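Local atomic coordinates of glutathionyl-hydroquinone reductase PcpF (Sphingobium chlorophenolicum, PDB entry 4FQU), a protein that catalyses the glutathione-dependent reduction of glutathionyl-hydroquinones, including chlorinated ones, to hydroquinones during pentachlorophenol degradation. Residues G20-R25 / T115-V120; N84-L89 / D103-V108; W208-L213 / D255-S260. All blocks are in the same frame, centred on the assembly; numbering follows the deposited sequence.

Interaction 1. Residues G20-R25 / T115-V120; sequences GGRFVR and TYTGRV
Two irregular loop segments meet here, and their touching parts run 48° apart, with the closest approach of the backbones at Arg25 and Gly118 (5.7 Å between CA atoms). The polar part is a near miss. Arg22 has CG anti to its backbone N (chi1 -161°) and stays extended as far as NE, which brings its guanidinium tip to tip with Thr117. Arg22 NH2 lies 3.1 Å from Thr117 OG1, but the angle is too poor for a hydrogen bond, and the threonine CG2 sits over one face of the guanidinium. The polar ends have other partners: Thr117 OG1 is hydrogen-bonded to Ile5 O, Arg22 NH2 forms a long, weak ion pair with Asp6, and Arg25 a salt bridge with Glu27. The apolar part centres on the buried Val24. Val24 CG2 crosses obliquely to within 3.6 Å of Thr117 CG2, while Val24 CG1 rests 4.2 Å from Gly118 CA. Further along, Arg25 O approaches Gly118 CA at 3.8 Å. Within 115-120 the loop is held by Tyr116 OH donating to Arg119 O at 2.8 Å, the donor in the carbonyl plane. Arg119 and the next residue, Val120, probably belong to the glutathione site, as in related enzymes. Segment 115-120 lies in the thioredoxin-like N-terminal domain, between helix 106-112 and strand 124-127, and the earlier 20-25 loop lies against it. Leu3 of strand 3-4 meets Val24 and Arg119, backbone bonds join Tyr116 to Gly7 and Gly118 to Leu4, and helix 106-112 borders 115-120, Tyr109 meeting Tyr116 and Val120, and Tyr106 meeting Val120.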
loop_
_atom_site.group_PDB
_atom_site.type_symbol
_atom_site.label_atom_id
_atom_site.label_comp_id
_atom_site.label_asym_id
_atom_site.label_seq_id
_atom_site.Cartn_x
_atom_site.Cartn_y
_atom_site.Cartn_z
ATOM N N GLY A 20 -5.370 6.728 35.915
ATOM C CA GLY A 20 -5.765 5.394 36.360
ATOM C C GLY A 20 -7.105 5.248 37.097
ATOM O O GLY A 20 -8.077 5.962 36.785
ATOM N N GLY A 21 -7.198 4.276 38.016
ATOM C CA GLY A 21 -6.218 3.201 38.193
ATOM C C GLY A 21 -4.734 3.526 38.326
ATOM O O GLY A 21 -4.308 4.214 39.263
ATOM N N ARG A 22 -3.951 3.013 37.371
ATOM C CA ARG A 22 -2.493 3.186 37.344
ATOM C C ARG A 22 -2.044 3.819 36.030
ATOM O O ARG A 22 -2.259 3.238 34.958
ATOM C CB ARG A 22 -1.799 1.818 37.519
ATOM C CG ARG A 22 -0.311 1.837 37.975
ATOM C CD ARG A 22 0.171 0.407 38.388
ATOM N NE ARG A 22 1.609 0.242 38.633
ATOM C CZ ARG A 22 2.534 1.172 38.396
ATOM N NH1 ARG A 22 2.215 2.373 37.899
ATOM N NH2 ARG A 22 3.804 0.899 38.660
ATOM N N PHE A 23 -1.417 4.996 36.131
ATOM C CA PHE A 23 -0.819 5.705 34.983
ATOM C C PHE A 23 0.553 5.144 34.624
ATOM O O PHE A 23 1.384 4.927 35.520
ATOM C CB PHE A 23 -0.653 7.191 35.338
ATOM C CG PHE A 23 -0.221 8.089 34.178
ATOM C CD1 PHE A 23 -1.137 8.511 33.217
ATOM C CD2 PHE A 23 1.073 8.559 34.091
ATOM C CE1 PHE A 23 -0.765 9.337 32.189
ATOM C CE2 PHE A 23 1.429 9.373 33.055
ATOM C CZ PHE A 23 0.496 9.766 32.108
ATOM N N VAL A 24 0.784 4.940 33.319
ATOM C CA VAL A 24 2.069 4.464 32.769
ATOM C C VAL A 24 2.802 5.495 31.852
ATOM O O VAL A 24 2.271 5.916 30.811
ATOM C CB VAL A 24 1.877 3.144 31.999
ATOM C CG1 VAL A 24 3.058 2.854 31.123
ATOM C CG2 VAL A 24 1.628 2.013 32.950
ATOM N N ARG A 25 4.021 5.887 32.247
ATOM C CA ARG A 25 4.820 6.870 31.514
ATOM C C ARG A 25 5.265 6.226 30.220
ATOM O O ARG A 25 5.859 5.155 30.253
ATOM C CB ARG A 25 6.039 7.344 32.348
ATOM C CG ARG A 25 5.693 8.271 33.544
ATOM C CD ARG A 25 6.900 8.941 34.218
ATOM N NE ARG A 25 7.732 9.657 33.243
ATOM C CZ ARG A 25 9.075 9.624 33.185
ATOM N NH1 ARG A 25 9.776 8.905 34.080
ATOM N NH2 ARG A 25 9.732 10.325 32.233
ATOM N N THR A 115 11.360 -3.745 38.730
ATOM C CA THR A 115 9.942 -3.433 38.766
ATOM C C THR A 115 9.548 -2.449 37.678
ATOM O O THR A 115 8.405 -2.027 37.617
ATOM C CB THR A 115 9.558 -2.881 40.134
ATOM O OG1 THR A 115 10.515 -1.877 40.526
ATOM C CG2 THR A 115 9.565 -4.006 41.135
ATOM N N TYR A 116 10.504 -2.088 36.829
ATOM C CA TYR A 116 10.302 -1.112 35.766
ATOM C C TYR A 116 8.913 -1.102 35.140
ATOM O O TYR A 116 8.414 -2.118 34.685
ATOM C CB TYR A 116 11.341 -1.317 34.670
ATOM C CG TYR A 116 11.177 -0.405 33.479
ATOM C CD1 TYR A 116 11.743 0.874 33.455
ATOM C CD2 TYR A 116 10.477 -0.809 32.368
ATOM C CE1 TYR A 116 11.603 1.730 32.348
ATOM C CE2 TYR A 116 10.346 0.047 31.261
ATOM C CZ TYR A 116 10.909 1.308 31.263
ATOM O OH TYR A 116 10.767 2.115 30.162
ATOM N N THR A 117 8.294 0.070 35.103
ATOM C CA THR A 117 7.051 0.235 34.370
ATOM C C THR A 117 7.254 1.196 33.230
ATOM O O THR A 117 7.489 2.374 33.476
ATOM C CB THR A 117 5.977 0.871 35.239
ATOM O OG1 THR A 117 5.989 0.276 36.550
ATOM C CG2 THR A 117 4.630 0.735 34.554
ATOM N N GLY A 118 7.153 0.726 31.998
ATOM C CA GLY A 118 7.126 1.653 30.891
ATOM C C GLY A 118 7.199 0.979 29.561
ATOM O O GLY A 118 6.995 -0.233 29.469
ATOM N N ARG A 119 7.489 1.720 28.500
ATOM C CA ARG A 119 7.631 0.976 27.253
ATOM C C ARG A 119 9.024 0.355 27.172
ATOM O O ARG A 119 9.903 0.693 27.952
ATOM C CB ARG A 119 7.273 1.807 26.040
ATOM C CG ARG A 119 6.316 2.916 26.355
ATOM C CD ARG A 119 6.101 3.722 25.118
ATOM N NE ARG A 119 5.728 2.813 24.064
ATOM C CZ ARG A 119 6.124 2.932 22.809
ATOM N NH1 ARG A 119 6.913 3.963 22.457
ATOM N NH2 ARG A 119 5.712 2.009 21.927
ATOM N N VAL A 120 9.194 -0.614 26.286
ATOM C CA VAL A 120 10.467 -1.338 26.172
ATOM C C VAL A 120 10.919 -1.186 24.739
ATOM O O VAL A 120 10.529 -2.019 23.891
ATOM C CB VAL A 120 10.361 -2.884 26.486
ATOM C CG1 VAL A 120 11.693 -3.534 26.284
ATOM C CG2 VAL A 120 9.914 -3.154 27.915
#

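Interaction 2. Residues N84-L89 / D103-V108; sequences NGWTFL and DYLYQV
Within the thioredoxin-like N-terminal domain of this glutathione transferase relative, 84-89 and 103-108 form a single antiparallel bridge just ahead of helix 106-112. Thr87 and Tyr104 are its non-hydrogen-bonded pair, with CA atoms 4.1 Å apart. Two backbone bonds flank it: Leu105 N to Trp86 O, and Phe88 N to Asp103 O, the latter nearly straight at 175°; both donors stand above the carbonyl plane. On one side of the bridge the Tyr104 ring is sandwiched. Asn84 CB lies over one face, in a CH-pi contact 3.9 Å from the ring centroid, and the asparagine amide continues across the ring with its plane only 6° from parallel. Asp103 CB occupies the opposite face, and Thr87 CB meets an edge. The Asn84 amide also reaches the edge of the Tyr106 ring, where Asn84 ND2 stands 3.7 Å from Tyr106 OH without a bond between them; Trp9 stacks on Tyr106. On the other side Leu105 fits between Trp86 and Phe88. With its CG anti to the backbone N, it lies alongside Trp86, Leu105 CD2 being 3.5 Å from Trp86 CB, and its other branch CD1 meets Phe88 CZ. Val108 CG2 closes on the edge of the Phe88 ring, while Ile122 and Ile124 touch Leu105 from beyond. Trp86 itself stacks on His284 and, as in relatives, probably binds glutathione near Cys53, the probable nucleophile. The turn into the helix is fastened by Gln107, whose OE1 accepts the hydrogen bond from Tyr104 N at 2.6 Å and 173°, the donor lying in the plane of the side-chain carbonyl.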
loop_
_atom_site.group_PDB
_atom_site.type_symbol
_atom_site.label_atom_id
_atom_site.label_comp_id
_atom_site.label_asym_id
_atom_site.label_seq_id
_atom_site.Cartn_x
_atom_site.Cartn_y
_atom_site.Cartn_z
ATOM N N ASN A 84 6.119 -10.970 22.807
ATOM C CA ASN A 84 7.137 -10.481 23.734
ATOM C C ASN A 84 7.817 -9.209 23.239
ATOM O O ASN A 84 8.733 -8.693 23.842
ATOM C CB ASN A 84 8.181 -11.565 24.031
ATOM C CG ASN A 84 7.559 -12.883 24.526
ATOM O OD1 ASN A 84 7.240 -13.748 23.716
ATOM N ND2 ASN A 84 7.413 -13.043 25.856
ATOM N N GLY A 85 7.362 -8.662 22.137
ATOM C CA GLY A 85 8.044 -7.493 21.626
ATOM C C GLY A 85 9.425 -7.802 21.087
ATOM O O GLY A 85 9.726 -8.927 20.687
ATOM N N TRP A 86 10.273 -6.793 21.047
ATOM C CA TRP A 86 11.573 -6.986 20.451
ATOM C C TRP A 86 12.288 -8.091 21.202
ATOM O O TRP A 86 12.345 -8.060 22.421
ATOM C CB TRP A 86 12.382 -5.711 20.562
ATOM C CG TRP A 86 11.902 -4.519 19.776
ATOM C CD1 TRP A 86 11.556 -3.320 20.280
ATOM C CD2 TRP A 86 11.787 -4.401 18.344
ATOM N NE1 TRP A 86 11.205 -2.465 19.260
ATOM C CE2 TRP A 86 11.346 -3.108 18.064
ATOM C CE3 TRP A 86 11.999 -5.270 17.280
ATOM C CZ2 TRP A 86 11.132 -2.655 16.774
ATOM C CZ3 TRP A 86 11.761 -4.801 15.974
ATOM C CH2 TRP A 86 11.333 -3.519 15.747
ATOM N N THR A 87 12.848 -9.041 20.460
ATOM C CA THR A 87 13.412 -10.281 20.987
ATOM C C THR A 87 14.797 -10.471 20.374
ATOM O O THR A 87 15.108 -9.885 19.345
ATOM C CB THR A 87 12.564 -11.501 20.569
ATOM O OG1 THR A 87 13.419 -12.482 20.017
ATOM C CG2 THR A 87 11.676 -11.187 19.423
ATOM N N PHE A 88 15.631 -11.289 21.001
ATOM C CA PHE A 88 16.902 -11.683 20.412
ATOM C C PHE A 88 16.874 -13.141 19.941
ATOM O O PHE A 88 17.879 -13.824 19.954
ATOM C CB PHE A 88 18.007 -11.519 21.442
ATOM C CG PHE A 88 18.172 -10.116 21.926
ATOM C CD1 PHE A 88 18.723 -9.155 21.107
ATOM C CD2 PHE A 88 17.784 -9.748 23.201
ATOM C CE1 PHE A 88 18.871 -7.868 21.533
ATOM C CE2 PHE A 88 17.936 -8.451 23.636
ATOM C CZ PHE A 88 18.483 -7.511 22.791
ATOM N N LEU A 89 15.713 -13.645 19.565
ATOM C CA LEU A 89 15.612 -15.041 19.166
ATOM C C LEU A 89 16.252 -15.111 17.824
ATOM O O LEU A 89 16.212 -14.149 17.075
ATOM C CB LEU A 89 14.158 -15.494 19.054
ATOM C CG LEU A 89 13.275 -15.353 20.307
ATOM C CD1 LEU A 89 11.833 -15.640 19.987
ATOM C CD2 LEU A 89 13.739 -16.207 21.487
ATOM N N ASP A 103 16.694 -13.179 26.208
ATOM C CA ASP A 103 15.951 -13.666 25.054
ATOM C C ASP A 103 15.134 -12.506 24.497
ATOM O O ASP A 103 15.001 -12.333 23.277
ATOM C CB ASP A 103 15.011 -14.814 25.415
ATOM C CG ASP A 103 15.724 -16.025 26.001
ATOM O OD1 ASP A 103 16.182 -16.880 25.215
ATOM O OD2 ASP A 103 15.786 -16.142 27.259
ATOM N N TYR A 104 14.603 -11.698 25.408
ATOM C CA TYR A 104 13.718 -10.604 25.053
ATOM C C TYR A 104 14.287 -9.252 25.459
ATOM O O TYR A 104 14.913 -9.136 26.514
ATOM C CB TYR A 104 12.414 -10.806 25.776
ATOM C CG TYR A 104 11.845 -12.163 25.561
ATOM C CD1 TYR A 104 11.594 -12.607 24.291
ATOM C CD2 TYR A 104 11.556 -13.001 26.621
ATOM C CE1 TYR A 104 11.065 -13.855 24.064
ATOM C CE2 TYR A 104 11.037 -14.252 26.409
ATOM C CZ TYR A 104 10.783 -14.690 25.117
ATOM O OH TYR A 104 10.240 -15.947 24.830
ATOM N N LEU A 105 14.057 -8.225 24.633
ATOM C CA LEU A 105 14.554 -6.875 24.929
ATOM C C LEU A 105 14.070 -6.422 26.267
ATOM O O LEU A 105 14.837 -5.874 27.022
ATOM C CB LEU A 105 14.177 -5.860 23.855
ATOM C CG LEU A 105 14.642 -4.394 23.959
ATOM C CD1 LEU A 105 16.121 -4.240 23.833
ATOM C CD2 LEU A 105 13.947 -3.570 22.861
ATOM N N TYR A 106 12.797 -6.673 26.569
ATOM C CA TYR A 106 12.250 -6.343 27.896
ATOM C C TYR A 106 13.138 -6.817 29.052
ATOM O O TYR A 106 13.263 -6.122 30.039
ATOM C CB TYR A 106 10.759 -6.728 28.064
ATOM C CG TYR A 106 10.362 -8.189 28.307
ATOM C CD1 TYR A 106 10.750 -8.866 29.438
ATOM C CD2 TYR A 106 9.537 -8.859 27.414
ATOM C CE1 TYR A 106 10.358 -10.172 29.668
ATOM C CE2 TYR A 106 9.157 -10.171 27.621
ATOM C CZ TYR A 106 9.573 -10.813 28.755
ATOM O OH TYR A 106 9.204 -12.110 28.976
ATOM N N GLN A 107 13.795 -7.966 28.921
ATOM C CA GLN A 107 14.749 -8.406 29.951
ATOM C C GLN A 107 15.979 -7.496 30.140
ATOM O O GLN A 107 16.692 -7.656 31.142
ATOM C CB GLN A 107 15.264 -9.830 29.685
ATOM C CG GLN A 107 14.300 -10.932 29.901
ATOM C CD GLN A 107 14.691 -12.148 29.140
ATOM O OE1 GLN A 107 14.984 -12.081 27.946
ATOM N NE2 GLN A 107 14.731 -13.275 29.820
ATOM N N VAL A 108 16.269 -6.598 29.188
ATOM C CA VAL A 108 17.372 -5.667 29.359
ATOM C C VAL A 108 16.923 -4.607 30.344
ATOM O O VAL A 108 17.626 -4.310 31.309
ATOM C CB VAL A 108 17.813 -4.984 28.055
ATOM C CG1 VAL A 108 18.932 -3.980 28.334
ATOM C CG2 VAL A 108 18.295 -6.000 27.047
#

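Interaction 3. Residues W208-L213 / D255-S260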
loop_
_atom_site.group_PDB
_atom_site.type_symbol
_atom_site.label_atom_id
_atom_site.label_comp_id
_atom_site.label_asym_id
_atom_site.label_seq_id
_atom_site.Cartn_x
_atom_site.Cartn_y
_atom_site.Cartn_z
ATOM N N TRP A 208 7.808 20.960 1.226
ATOM C CA TRP A 208 8.718 21.982 1.753
ATOM C C TRP A 208 10.230 21.636 1.704
ATOM O O TRP A 208 11.087 22.452 1.303
ATOM C CB TRP A 208 8.358 22.322 3.194
ATOM C CG TRP A 208 9.249 23.395 3.714
ATOM C CD1 TRP A 208 9.214 24.707 3.383
ATOM C CD2 TRP A 208 10.337 23.241 4.610
ATOM N NE1 TRP A 208 10.207 25.394 4.025
ATOM C CE2 TRP A 208 10.906 24.514 4.795
ATOM C CE3 TRP A 208 10.885 22.149 5.277
ATOM C CZ2 TRP A 208 11.988 24.726 5.601
ATOM C CZ3 TRP A 208 11.946 22.354 6.081
ATOM C CH2 TRP A 208 12.501 23.639 6.239
ATOM N N LEU A 209 10.541 20.427 2.162
ATOM C CA LEU A 209 11.887 19.918 2.130
ATOM C C LEU A 209 12.444 19.915 0.704
ATOM O O LEU A 209 13.595 20.274 0.482
ATOM C CB LEU A 209 11.901 18.538 2.753
ATOM C CG LEU A 209 11.921 18.658 4.267
ATOM C CD1 LEU A 209 11.576 17.369 4.864
ATOM C CD2 LEU A 209 13.282 19.105 4.782
ATOM N N GLU A 210 11.626 19.528 -0.265
ATOM C CA GLU A 210 12.078 19.519 -1.636
ATOM C C GLU A 210 12.502 20.910 -2.072
ATOM O O GLU A 210 13.478 21.055 -2.812
ATOM C CB GLU A 210 11.018 18.958 -2.570
ATOM C CG GLU A 210 11.374 19.017 -4.036
ATOM C CD GLU A 210 12.332 17.913 -4.482
ATOM O OE1 GLU A 210 12.588 16.968 -3.708
ATOM O OE2 GLU A 210 12.833 17.983 -5.627
ATOM N N GLU A 211 11.806 21.950 -1.622
ATOM C CA GLU A 211 12.210 23.295 -2.063
ATOM C C GLU A 211 13.497 23.709 -1.401
ATOM O O GLU A 211 14.443 24.173 -2.047
ATOM C CB GLU A 211 11.134 24.355 -1.815
ATOM C CG GLU A 211 10.471 24.871 -3.103
ATOM C CD GLU A 211 11.276 25.953 -3.838
ATOM O OE1 GLU A 211 12.021 26.697 -3.167
ATOM O OE2 GLU A 211 11.152 26.077 -5.089
ATOM N N HIS A 212 13.528 23.530 -0.098
ATOM C CA HIS A 212 14.693 23.888 0.664
ATOM C C HIS A 212 15.936 23.317 0.046
ATOM O O HIS A 212 17.004 23.904 0.114
ATOM C CB HIS A 212 14.567 23.312 2.053
ATOM C CG HIS A 212 15.410 24.003 3.048
ATOM N ND1 HIS A 212 15.163 25.299 3.447
ATOM C CD2 HIS A 212 16.522 23.607 3.701
ATOM C CE1 HIS A 212 16.079 25.667 4.319
ATOM N NE2 HIS A 212 16.923 24.662 4.486
ATOM N N LEU A 213 15.795 22.144 -0.547
ATOM C CA LEU A 213 16.947 21.399 -1.006
ATOM C C LEU A 213 17.361 21.802 -2.412
ATOM O O LEU A 213 18.245 21.154 -3.016
ATOM C CB LEU A 213 16.666 19.884 -0.938
ATOM C CG LEU A 213 16.745 19.227 0.435
ATOM C CD1 LEU A 213 16.475 17.753 0.383
ATOM C CD2 LEU A 213 18.073 19.434 1.043
ATOM N N ASP A 255 9.448 10.596 -6.451
ATOM C CA ASP A 255 8.895 11.610 -7.315
ATOM C C ASP A 255 9.376 12.973 -6.913
ATOM O O ASP A 255 8.926 13.971 -7.458
ATOM C CB ASP A 255 7.384 11.564 -7.259
ATOM C CG ASP A 255 6.829 10.253 -7.751
ATOM O OD1 ASP A 255 7.289 9.818 -8.840
ATOM O OD2 ASP A 255 5.936 9.682 -7.064
ATOM N N TYR A 256 10.265 13.015 -5.926
ATOM C CA TYR A 256 10.839 14.279 -5.427
ATOM C C TYR A 256 12.302 14.267 -5.767
ATOM O O TYR A 256 13.090 13.676 -5.030
ATOM C CB TYR A 256 10.750 14.375 -3.904
ATOM C CG TYR A 256 9.407 14.726 -3.366
ATOM C CD1 TYR A 256 8.919 16.011 -3.454
ATOM C CD2 TYR A 256 8.635 13.769 -2.738
ATOM C CE1 TYR A 256 7.686 16.334 -2.952
ATOM C CE2 TYR A 256 7.400 14.071 -2.229
ATOM C CZ TYR A 256 6.936 15.352 -2.337
ATOM O OH TYR A 256 5.713 15.629 -1.811
ATOM N N PRO A 257 12.672 14.879 -6.895
ATOM C CA PRO A 257 14.051 14.839 -7.369
ATOM C C PRO A 257 15.027 15.244 -6.291
ATOM O O PRO A 257 15.897 14.460 -5.976
ATOM C CB PRO A 257 14.048 15.820 -8.524
ATOM C CG PRO A 257 12.739 16.467 -8.469
ATOM C CD PRO A 257 11.812 15.507 -7.879
ATOM N N ASN A 258 14.868 16.405 -5.693
ATOM C CA ASN A 258 15.820 16.802 -4.686
ATOM C C ASN A 258 15.988 15.881 -3.497
ATOM O O ASN A 258 17.119 15.662 -3.080
ATOM C CB ASN A 258 15.573 18.213 -4.233
ATOM C CG ASN A 258 16.221 19.180 -5.123
ATOM O OD1 ASN A 258 17.340 18.950 -5.579
ATOM N ND2 ASN A 258 15.534 20.270 -5.416
ATOM N N LEU A 259 14.891 15.366 -2.941
ATOM C CA LEU A 259 14.971 14.398 -1.848
ATOM C C LEU A 259 15.609 13.087 -2.304
ATOM O O LEU A 259 16.499 12.565 -1.633
ATOM C CB LEU A 259 13.601 14.103 -1.262
ATOM C CG LEU A 259 13.144 15.316 -0.472
ATOM C CD1 LEU A 259 11.687 15.238 -0.046
ATOM C CD2 LEU A 259 14.047 15.513 0.729
ATOM N N SER A 260 15.158 12.552 -3.441
ATOM C CA SER A 260 15.675 11.290 -3.973
ATOM C C SER A 260 17.160 11.384 -4.127
ATOM O O SER A 260 17.846 10.376 -4.029
ATOM C CB SER A 260 15.062 10.969 -5.328
ATOM O OG SER A 260 13.865 10.233 -5.163
#
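Glu210 carries this contact by inserting its carboxylate at the start of helix 257-268. Its CG is anti to the backbone N (chi1 175°) and the chain then bends at chi2 (79°), so that the acid group swings from helix 192-212 onto the first turn of the other helix. Both oxygens are engaged. Glu210 OE2 accepts a hydrogen bond from Asn258 N at 2.6 Å through its syn lone pair, and Glu210 OE1 accepts one from Leu259 N at 2.9 Å from above the carboxylate plane. Two amides thus fix the rotation of the carboxylate, and the positive end of the helix dipole would be expected to favour its ionised form. Close beside it, Tyr256, at the N-cap position, brings CD1 to 3.7 Å from Glu210 CB, ring and carboxylate planes 40° apart. The buried side is completed by leucines: Leu213 CD1 meets Leu259 CD2 as the two chains cross at about a right angle, and Leu209 CB is 4.2 Å from Leu259 CD2. Leu213 CB also packs 3.9 Å from Asn258 CB. The outer side is looser. There the exposed Pro257 ring lies beside Glu210 OE2, and the partly exposed Asn258 offers ND2 to Glu210 O in a weak bond of 3.4 Å. Asn258 OD1 is instead hydrogen-bonded to Arg261. The contact joins the C-terminal end of helix 192-212 to the beginning of helix 257-268 in the all-helical C-terminal domain. Tyr256 also packs on Phe203 and Leu206 and hydrogen-bonds Asp207 through OH, while Leu209 touches Val175 of helix 165-180.

Interactions 1 and 2 are neighbours in the thioredoxin-like half of the subunit, their centres 18 Å apart, and interaction 2 is nested along the chain inside the loop closed by interaction 1. They touch where Val120 CG1 packs 3.3 Å from Tyr106 CA. Both contacts border the start of helix 106-112, and they hold Trp86, Arg119 and Val120 of the probable glutathione site. Interaction 3 follows later in the sequence, in the helical C-terminal domain. Its centre is 41 Å from interaction 1 and 38 Å from interaction 2, across the chain's centre, with nearest atoms about 23 Å away, and it lies apart from the annotated sites.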